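Long-range contacts in predicted protease of the collagenase family (Methanopyrus kandleri, PDB 5D88), which belongs to the U32 peptidase family, binds zinc and probably cleaves peptide bonds, using a TIM-barrel scaffold: residues Arg31-Val37 with Val72-Leu78; Ser79-Asp85 with Val115-Ala121. All coordinates share one frame; numbering follows the deposited sequence.

Overall arrangement
Both contacts belong to one TIM barrel, a closed parallel sheet with strands in sequential order, and their centres lie 16 Å apart. Contact 1 comes first along the chain and closes before contact 2 opens. It sits on the outside of the barrel, about 17 Å from the chain centre, where the short helix 31-34 meets the C-terminal end of helix 63-75. That helix leads through a short turn into strand 79-83, which pairs with strand 117-120 in contact 2, about 5 Å from the chain centre. The contacts touch where Ala73 CB packs 4.0 Å from Val80 CG2. Contact 2 ends nearer the metal, with the Ala121 side chain about 12 Å from the zinc ion.

Contact 1 of 2, residues Arg31-Val37 with Val72-Leu78; sequences RHHLDTV and VAKDRGL
Leu34 reaches between Val72, Ala73 and Leu78, with its CD2 3.5 Å from Val72 CG1 and its CD1 4.1 Å from Leu78 CD1. With CG anti to the backbone N (chi1 -178°), the leucine fork is directed at the end of helix 63-75, while Ile44 of strand 43-47 touches Leu34, Ala73 and Leu78 and joins this apolar patch to the barrel. A Schellman motif ends the helix, with Gly77 as its C-prime residue and Leu78 N bonded to Ala73 O, which brings Leu78 back against Leu34. Farther out, Val72 CG1 lies over a face of both the Arg31 and Arg76 guanidinium groups, offset toward the rim of each; their planes stand 87° apart. Arg76 grips Asp35 end-on, NH1 at 3.0 Å and NH2 at 3.2 Å from the same OD1. Arg31 NH1 meets that OD1 from above the carboxylate plane, also at 3.0 Å. A water bridges Leu34 O and Arg76 NH1. Replacing Arg31 by alanine is likely to leave Asp35 with one arginine and Val72 CG2 less covered. One oxygen accepts three hydrogen bonds, and its charge probably offsets the closeness of the arginines, tying turn 34-37 to the turn ending helix 63-75.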
ATOM      1  N   ARG A  31      29.191   4.111  -4.597  1.00 42.04           N
ATOM      2  CA  ARG A  31      30.537   3.577  -4.459  1.00 43.40           C
ATOM      3  C   ARG A  31      31.233   4.152  -3.227  1.00 43.93           C
ATOM      4  O   ARG A  31      31.968   3.443  -2.533  1.00 44.27           O
ATOM      5  CB  ARG A  31      31.335   3.871  -5.729  1.00 45.08           C
ATOM      6  CG  ARG A  31      32.803   3.513  -5.628  1.00 48.60           C
ATOM      7  CD  ARG A  31      32.992   2.012  -5.533  1.00 49.50           C
ATOM      8  NE  ARG A  31      34.400   1.659  -5.435  1.00 51.31           N
ATOM      9  CZ  ARG A  31      35.101   1.686  -4.308  1.00 52.69           C
ATOM     10  NH1 ARG A  31      34.524   2.058  -3.167  1.00 52.05           N
ATOM     11  NH2 ARG A  31      36.383   1.340  -4.321  1.00 53.66           N
ATOM     12  N   HIS A  32      31.016   5.435  -2.932  1.00 45.97           N
ATOM     13  CA  HIS A  32      31.688   6.023  -1.778  1.00 48.74           C
ATOM     14  C   HIS A  32      31.118   5.491  -0.463  1.00 47.00           C
ATOM     15  O   HIS A  32      31.863   5.274   0.498  1.00 46.59           O
ATOM     16  CB  HIS A  32      31.584   7.548  -1.826  1.00 51.81           C
ATOM     17  CG  HIS A  32      32.095   8.214  -0.590  1.00 57.04           C
ATOM     18  ND1 HIS A  32      33.433   8.235  -0.258  1.00 59.99           N
ATOM     19  CD2 HIS A  32      31.448   8.865   0.406  1.00 59.57           C
ATOM     20  CE1 HIS A  32      33.590   8.882   0.884  1.00 61.50           C
ATOM     21  NE2 HIS A  32      32.402   9.277   1.305  1.00 61.51           N
ATOM     22  N   HIS A  33      29.795   5.317  -0.396  1.00 44.90           N
ATOM     23  CA  HIS A  33      29.121   4.760   0.776  1.00 45.97           C
ATOM     24  C   HIS A  33      29.695   3.398   1.153  1.00 45.75           C
ATOM     25  O   HIS A  33      29.726   3.039   2.337  1.00 43.59           O
ATOM     26  CB  HIS A  33      27.621   4.649   0.451  1.00 48.81           C
ATOM     27  CG  HIS A  33      26.700   4.551   1.637  1.00 51.34           C
ATOM     28  ND1 HIS A  33      25.396   4.103   1.516  1.00 48.33           N
ATOM     29  CD2 HIS A  33      26.866   4.877   2.943  1.00 50.96           C
ATOM     30  CE1 HIS A  33      24.810   4.131   2.699  1.00 51.09           C
ATOM     31  NE2 HIS A  33      25.677   4.603   3.584  1.00 50.93           N
ATOM     32  N   LEU A  34      30.152   2.634   0.159  1.00 43.22           N
ATOM     33  CA  LEU A  34      30.698   1.302   0.405  1.00 43.47           C
ATOM     34  C   LEU A  34      31.902   1.351   1.331  1.00 45.19           C
ATOM     35  O   LEU A  34      32.112   0.434   2.134  1.00 45.24           O
ATOM     36  CB  LEU A  34      31.086   0.645  -0.922  1.00 43.04           C
ATOM     37  CG  LEU A  34      31.633  -0.785  -0.868  1.00 44.73           C
ATOM     38  CD1 LEU A  34      30.640  -1.723  -0.185  1.00 42.72           C
ATOM     39  CD2 LEU A  34      31.975  -1.306  -2.280  1.00 43.61           C
ATOM     40  N   ASP A  35      32.719   2.402   1.222  1.00 44.77           N
ATOM     41  CA  ASP A  35      33.930   2.497   2.027  1.00 45.75           C
ATOM     42  C   ASP A  35      33.639   2.661   3.514  1.00 46.09           C
ATOM     43  O   ASP A  35      34.562   2.517   4.319  1.00 48.12           O
ATOM     44  CB  ASP A  35      34.797   3.671   1.561  1.00 47.66           C
ATOM     45  CG  ASP A  35      35.490   3.415   0.231  1.00 51.80           C
ATOM     46  OD1 ASP A  35      35.398   2.299  -0.328  1.00 53.82           O
ATOM     47  OD2 ASP A  35      36.151   4.353  -0.255  1.00 53.22           O
ATOM     48  N   THR A  36      32.403   2.983   3.897  1.00 46.35           N
ATOM     49  CA  THR A  36      32.039   3.165   5.301  1.00 49.04           C
ATOM     50  C   THR A  36      31.437   1.913   5.928  1.00 46.59           C
ATOM     51  O   THR A  36      31.208   1.881   7.144  1.00 49.37           O
ATOM     52  CB  THR A  36      31.040   4.321   5.446  1.00 54.17           C
ATOM     53  OG1 THR A  36      29.724   3.870   5.092  1.00 56.56           O
ATOM     54  CG2 THR A  36      31.447   5.505   4.551  1.00 53.21           C
ATOM     55  N   VAL A  37      31.178   0.891   5.140  1.00 42.59           N
ATOM     56  CA  VAL A  37      30.634  -0.357   5.673  1.00 41.96           C
ATOM     57  C   VAL A  37      31.679  -1.005   6.572  1.00 44.68           C
ATOM     58  O   VAL A  37      32.841  -1.148   6.155  1.00 44.28           O
ATOM     59  CB  VAL A  37      30.247  -1.289   4.531  1.00 41.74           C
ATOM     60  CG1 VAL A  37      29.840  -2.675   5.073  1.00 44.50           C
ATOM     61  CG2 VAL A  37      29.131  -0.666   3.717  1.00 43.31           C
ATOM     62  N   VAL A  72      33.170  -4.233  -6.376  1.00 43.54           N
ATOM     63  CA  VAL A  72      34.090  -3.943  -5.280  1.00 44.98           C
ATOM     64  C   VAL A  72      33.657  -4.672  -4.013  1.00 43.17           C
ATOM     65  O   VAL A  72      34.492  -5.170  -3.256  1.00 44.61           O
ATOM     66  CB  VAL A  72      34.191  -2.422  -5.067  1.00 47.01           C
ATOM     67  CG1 VAL A  72      35.049  -2.092  -3.859  1.00 47.44           C
ATOM     68  CG2 VAL A  72      34.768  -1.766  -6.300  1.00 49.30           C
ATOM     69  N   ALA A  73      32.346  -4.749  -3.760  1.00 43.02           N
ATOM     70  CA  ALA A  73      31.868  -5.457  -2.571  1.00 41.70           C
ATOM     71  C   ALA A  73      32.274  -6.933  -2.594  1.00 45.15           C
ATOM     72  O   ALA A  73      32.674  -7.497  -1.567  1.00 45.19           O
ATOM     73  CB  ALA A  73      30.351  -5.320  -2.458  1.00 41.74           C
ATOM     74  N   LYS A  74      32.164  -7.582  -3.753  1.00 44.27           N
ATOM     75  CA  LYS A  74      32.592  -8.973  -3.843  1.00 46.72           C
ATOM     76  C   LYS A  74      34.095  -9.104  -3.636  1.00 49.82           C
ATOM     77  O   LYS A  74      34.555 -10.045  -2.979  1.00 50.65           O
ATOM     78  CB  LYS A  74      32.184  -9.557  -5.187  1.00 45.55           C
ATOM     79  CG  LYS A  74      30.709  -9.806  -5.313  1.00 46.77           C
ATOM     80  CD  LYS A  74      30.363 -10.136  -6.755  1.00 48.15           C
ATOM     81  CE  LYS A  74      28.899 -10.469  -6.935  1.00 47.57           C
ATOM     82  NZ  LYS A  74      28.657 -11.917  -6.769  1.00 48.53           N
ATOM     83  N   ASP A  75      34.879  -8.178  -4.192  1.00 53.46           N
ATOM     84  CA  ASP A  75      36.322  -8.199  -3.958  1.00 56.59           C
ATOM     85  C   ASP A  75      36.628  -8.207  -2.473  1.00 55.64           C
ATOM     86  O   ASP A  75      37.579  -8.860  -2.026  1.00 56.62           O
ATOM     87  CB  ASP A  75      36.981  -6.990  -4.618  1.00 61.73           C
ATOM     88  CG  ASP A  75      37.286  -7.220  -6.074  1.00 68.95           C
ATOM     89  OD1 ASP A  75      36.578  -8.021  -6.722  1.00 70.58           O
ATOM     90  OD2 ASP A  75      38.248  -6.601  -6.569  1.00 72.83           O
ATOM     91  N   ARG A  76      35.842  -7.476  -1.693  1.00 53.07           N
ATOM     92  CA  ARG A  76      36.032  -7.375  -0.258  1.00 53.36           C
ATOM     93  C   ARG A  76      35.332  -8.502   0.501  1.00 53.63           C
ATOM     94  O   ARG A  76      35.278  -8.468   1.736  1.00 54.93           O
ATOM     95  CB  ARG A  76      35.555  -5.991   0.207  1.00 53.65           C
ATOM     96  CG  ARG A  76      36.350  -4.841  -0.471  1.00 53.43           C
ATOM     97  CD  ARG A  76      35.834  -3.441  -0.129  1.00 54.89           C
ATOM     98  NE  ARG A  76      36.613  -2.377  -0.775  1.00 55.66           N
ATOM     99  CZ  ARG A  76      36.351  -1.076  -0.658  1.00 56.01           C
ATOM    100  NH1 ARG A  76      35.326  -0.662   0.079  1.00 53.01           N
ATOM    101  NH2 ARG A  76      37.116  -0.180  -1.278  1.00 58.01           N
ATOM    102  N   GLY A  77      34.812  -9.502  -0.214  1.00 52.12           N
ATOM    103  CA  GLY A  77      34.210 -10.672   0.398  1.00 50.20           C
ATOM    104  C   GLY A  77      32.849 -10.450   1.017  1.00 49.85           C
ATOM    105  O   GLY A  77      32.410 -11.266   1.835  1.00 51.61           O
ATOM    106  N   LEU A  78      32.172  -9.359   0.663  1.00 45.95           N
ATOM    107  CA  LEU A  78      30.827  -9.106   1.145  1.00 42.32           C
ATOM    108  C   LEU A  78      29.811  -9.841   0.282  1.00 41.23           C
ATOM    109  O   LEU A  78      29.925  -9.867  -0.944  1.00 43.42           O
ATOM    110  CB  LEU A  78      30.541  -7.603   1.121  1.00 41.79           C
ATOM    111  CG  LEU A  78      31.326  -6.776   2.144  1.00 43.57           C
ATOM    112  CD1 LEU A  78      31.365  -5.297   1.773  1.00 43.75           C
ATOM    113  CD2 LEU A  78      30.709  -6.950   3.518  1.00 44.96           C
TER
HETATM  114  O   HOH W   1      33.869  -1.790   2.195  1.00 56.11           O

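Contact 2 of 2, residues Ser79-Asp85 with Val115-Ala121; sequences SVQALMD and VDGVVVA
Leu83 and Val119 lean together on one face of the parallel strand pair, CD1 of the leucine 3.6 Å from CG1 of the valine. Leu83 CG and Val119 CG1 lie anti to their backbone N (chi1 -179° and -177°), and the side chains meet at a slant. Val119 turns its other methyl, CG2, to Gln81 OE1 at 3.7 Å, the two side chains crossing at about a right angle; that oxygen accepts a hydrogen bond from Arg187. Gly117, paired with Gln81, leaves room for the amide, since a CB there would come close to NE2. On the other face Ala82 lies near Val118 CG1 and Val115 CG1. In the strand pairing itself, Val119 N bonds Ala82 O at 2.8 Å, almost straight at 173°, and Met84 N bonds Val119 O at 2.9 Å. At the N-terminal end, Asp116 OD2 uses its anti lone pair to accept from Val80 N at 2.9 Å, while Asp116 N returns a bond to Val80 O. At the C-terminal end a water links Met84 O to Ala121 N, and the buried Asp85 carboxylate is bonded by Ser140, Thr55 and Ala54 N. This is the strand pairing of a beta-alpha-beta unit: apolar Ala82, Val118 and Met84 pack against helix 98-113, while Gln81, Leu83 and Val119 point into the barrel interior, where Arg187 holds the buried amide.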
ATOM      1  N   SER A  79      28.817 -10.444   0.928  1.00 39.16           N
ATOM      2  CA  SER A  79      27.630 -10.878   0.205  1.00 38.36           C
ATOM      3  C   SER A  79      26.854  -9.653  -0.270  1.00 34.03           C
ATOM      4  O   SER A  79      26.991  -8.554   0.277  1.00 34.38           O
ATOM      5  CB  SER A  79      26.744 -11.768   1.084  1.00 39.99           C
ATOM      6  OG  SER A  79      27.452 -12.925   1.481  1.00 43.12           O
ATOM      7  N   VAL A  80      26.049  -9.844  -1.311  1.00 32.76           N
ATOM      8  CA  VAL A  80      25.351  -8.747  -1.975  1.00 33.13           C
ATOM      9  C   VAL A  80      23.896  -9.116  -2.196  1.00 30.90           C
ATOM     10  O   VAL A  80      23.593 -10.135  -2.831  1.00 31.66           O
ATOM     11  CB  VAL A  80      26.005  -8.385  -3.322  1.00 33.51           C
ATOM     12  CG1 VAL A  80      25.208  -7.302  -4.031  1.00 34.75           C
ATOM     13  CG2 VAL A  80      27.457  -7.954  -3.100  1.00 35.46           C
ATOM     14  N   GLN A  81      22.995  -8.256  -1.743  1.00 27.38           N
ATOM     15  CA  GLN A  81      21.591  -8.386  -2.086  1.00 26.57           C
ATOM     16  C   GLN A  81      21.120  -7.141  -2.819  1.00 26.58           C
ATOM     17  O   GLN A  81      21.499  -6.016  -2.482  1.00 27.97           O
ATOM     18  CB  GLN A  81      20.736  -8.635  -0.847  1.00 27.96           C
ATOM     19  CG  GLN A  81      21.027  -9.981  -0.206  1.00 29.32           C
ATOM     20  CD  GLN A  81      20.286 -10.228   1.095  1.00 30.08           C
ATOM     21  OE1 GLN A  81      19.740  -9.314   1.713  1.00 29.38           O
ATOM     22  NE2 GLN A  81      20.287 -11.481   1.530  1.00 30.99           N
ATOM     23  N   ALA A  82      20.338  -7.370  -3.863  1.00 27.15           N
ATOM     24  CA  ALA A  82      19.680  -6.306  -4.599  1.00 25.14           C
ATOM     25  C   ALA A  82      18.407  -5.910  -3.871  1.00 25.37           C
ATOM     26  O   ALA A  82      17.597  -6.771  -3.516  1.00 27.38           O
ATOM     27  CB  ALA A  82      19.336  -6.781  -6.014  1.00 26.63           C
ATOM     28  N   LEU A  83      18.216  -4.611  -3.683  1.00 25.01           N
ATOM     29  CA  LEU A  83      16.977  -4.063  -3.140  1.00 24.62           C
ATOM     30  C   LEU A  83      16.089  -3.653  -4.306  1.00 22.83           C
ATOM     31  O   LEU A  83      16.398  -2.703  -5.037  1.00 25.17           O
ATOM     32  CB  LEU A  83      17.266  -2.883  -2.213  1.00 23.25           C
ATOM     33  CG  LEU A  83      16.075  -2.198  -1.538  1.00 24.76           C
ATOM     34  CD1 LEU A  83      15.367  -3.160  -0.566  1.00 27.26           C
ATOM     35  CD2 LEU A  83      16.548  -0.976  -0.806  1.00 27.26           C
ATOM     36  N   MET A  84      14.990  -4.380  -4.469  1.00 22.94           N
ATOM     37  CA  MET A  84      14.025  -4.188  -5.558  1.00 21.23           C
ATOM     38  C   MET A  84      12.639  -4.323  -4.934  1.00 22.75           C
ATOM     39  O   MET A  84      11.840  -5.180  -5.292  1.00 23.85           O
ATOM     40  CB  MET A  84      14.231  -5.206  -6.682  1.00 24.14           C
ATOM     41  CG  MET A  84      13.470  -4.848  -7.939  1.00 27.44           C
ATOM     42  SD  MET A  84      13.829  -5.985  -9.276  1.00 27.78           S
ATOM     43  CE  MET A  84      13.147  -7.439  -8.565  1.00 29.48           C
ATOM     44  N   ASP A  85      12.351  -3.464  -3.951  1.00 21.31           N
ATOM     45  CA  ASP A  85      11.209  -3.679  -3.072  1.00 21.24           C
ATOM     46  C   ASP A  85      10.041  -2.759  -3.379  1.00 21.67           C
ATOM     47  O   ASP A  85       9.280  -2.415  -2.479  1.00 22.40           O
ATOM     48  CB  ASP A  85      11.612  -3.566  -1.604  1.00 21.84           C
ATOM     49  CG  ASP A  85      12.045  -2.176  -1.188  1.00 22.74           C
ATOM     50  OD1 ASP A  85      12.298  -1.313  -2.025  1.00 23.22           O
ATOM     51  OD2 ASP A  85      12.139  -1.957   0.029  1.00 26.13           O
ATOM     52  N   VAL A 115      23.991 -11.287  -7.895  1.00 33.31           N
ATOM     53  CA  VAL A 115      23.717 -11.069  -6.485  1.00 33.53           C
ATOM     54  C   VAL A 115      23.414 -12.399  -5.801  1.00 31.13           C
ATOM     55  O   VAL A 115      23.080 -13.414  -6.431  1.00 33.64           O
ATOM     56  CB  VAL A 115      22.576 -10.060  -6.260  1.00 33.45           C
ATOM     57  CG1 VAL A 115      22.906  -8.725  -6.912  1.00 35.80           C
ATOM     58  CG2 VAL A 115      21.221 -10.597  -6.756  1.00 34.56           C
ATOM     59  N   ASP A 116      23.585 -12.395  -4.482  1.00 31.82           N
ATOM     60  CA  ASP A 116      23.297 -13.551  -3.646  1.00 32.75           C
ATOM     61  C   ASP A 116      21.833 -13.643  -3.242  1.00 31.52           C
ATOM     62  O   ASP A 116      21.355 -14.742  -2.919  1.00 31.38           O
ATOM     63  CB  ASP A 116      24.163 -13.496  -2.391  1.00 35.69           C
ATOM     64  CG  ASP A 116      25.649 -13.488  -2.718  1.00 40.42           C
ATOM     65  OD1 ASP A 116      26.134 -14.517  -3.228  1.00 39.27           O
ATOM     66  OD2 ASP A 116      26.326 -12.458  -2.478  1.00 42.50           O
ATOM     67  N   GLY A 117      21.129 -12.520  -3.228  1.00 29.71           N
ATOM     68  CA  GLY A 117      19.736 -12.497  -2.839  1.00 28.31           C
ATOM     69  C   GLY A 117      19.080 -11.224  -3.321  1.00 26.97           C
ATOM     70  O   GLY A 117      19.732 -10.309  -3.844  1.00 26.26           O
ATOM     71  N   VAL A 118      17.766 -11.173  -3.120  1.00 25.55           N
ATOM     72  CA  VAL A 118      16.943 -10.055  -3.572  1.00 25.52           C
ATOM     73  C   VAL A 118      15.950  -9.723  -2.472  1.00 27.38           C
ATOM     74  O   VAL A 118      15.310 -10.624  -1.909  1.00 27.68           O
ATOM     75  CB  VAL A 118      16.194 -10.345  -4.893  1.00 26.99           C
ATOM     76  CG1 VAL A 118      15.653  -9.048  -5.458  1.00 27.85           C
ATOM     77  CG2 VAL A 118      17.089 -11.017  -5.913  1.00 27.23           C
ATOM     78  N   VAL A 119      15.837  -8.432  -2.163  1.00 25.08           N
ATOM     79  CA  VAL A 119      14.924  -7.912  -1.159  1.00 24.21           C
ATOM     80  C   VAL A 119      13.744  -7.305  -1.899  1.00 24.11           C
ATOM     81  O   VAL A 119      13.894  -6.307  -2.609  1.00 24.44           O
ATOM     82  CB  VAL A 119      15.607  -6.874  -0.255  1.00 23.62           C
ATOM     83  CG1 VAL A 119      14.651  -6.407   0.837  1.00 26.52           C
ATOM     84  CG2 VAL A 119      16.915  -7.433   0.359  1.00 25.72           C
ATOM     85  N   VAL A 120      12.566  -7.912  -1.744  1.00 23.93           N
ATOM     86  CA  VAL A 120      11.383  -7.546  -2.509  1.00 23.12           C
ATOM     87  C   VAL A 120      10.201  -7.399  -1.561  1.00 22.24           C
ATOM     88  O   VAL A 120      10.199  -7.924  -0.452  1.00 23.43           O
ATOM     89  CB  VAL A 120      11.061  -8.595  -3.593  1.00 23.73           C
ATOM     90  CG1 VAL A 120      12.238  -8.737  -4.542  1.00 28.10           C
ATOM     91  CG2 VAL A 120      10.704  -9.951  -2.979  1.00 26.47           C
ATOM     92  N   ALA A 121       9.171  -6.720  -2.036  1.00 23.95           N
ATOM     93  CA  ALA A 121       7.898  -6.636  -1.337  1.00 22.86           C
ATOM     94  C   ALA A 121       6.760  -7.359  -2.038  1.00 23.41           C
ATOM     95  O   ALA A 121       5.884  -7.906  -1.375  1.00 23.92           O
ATOM     96  CB  ALA A 121       7.506  -5.179  -1.154  1.00 22.21           C
TER
HETATM   97  O   HOH W   2       8.950  -5.686  -4.738  1.00 21.41           O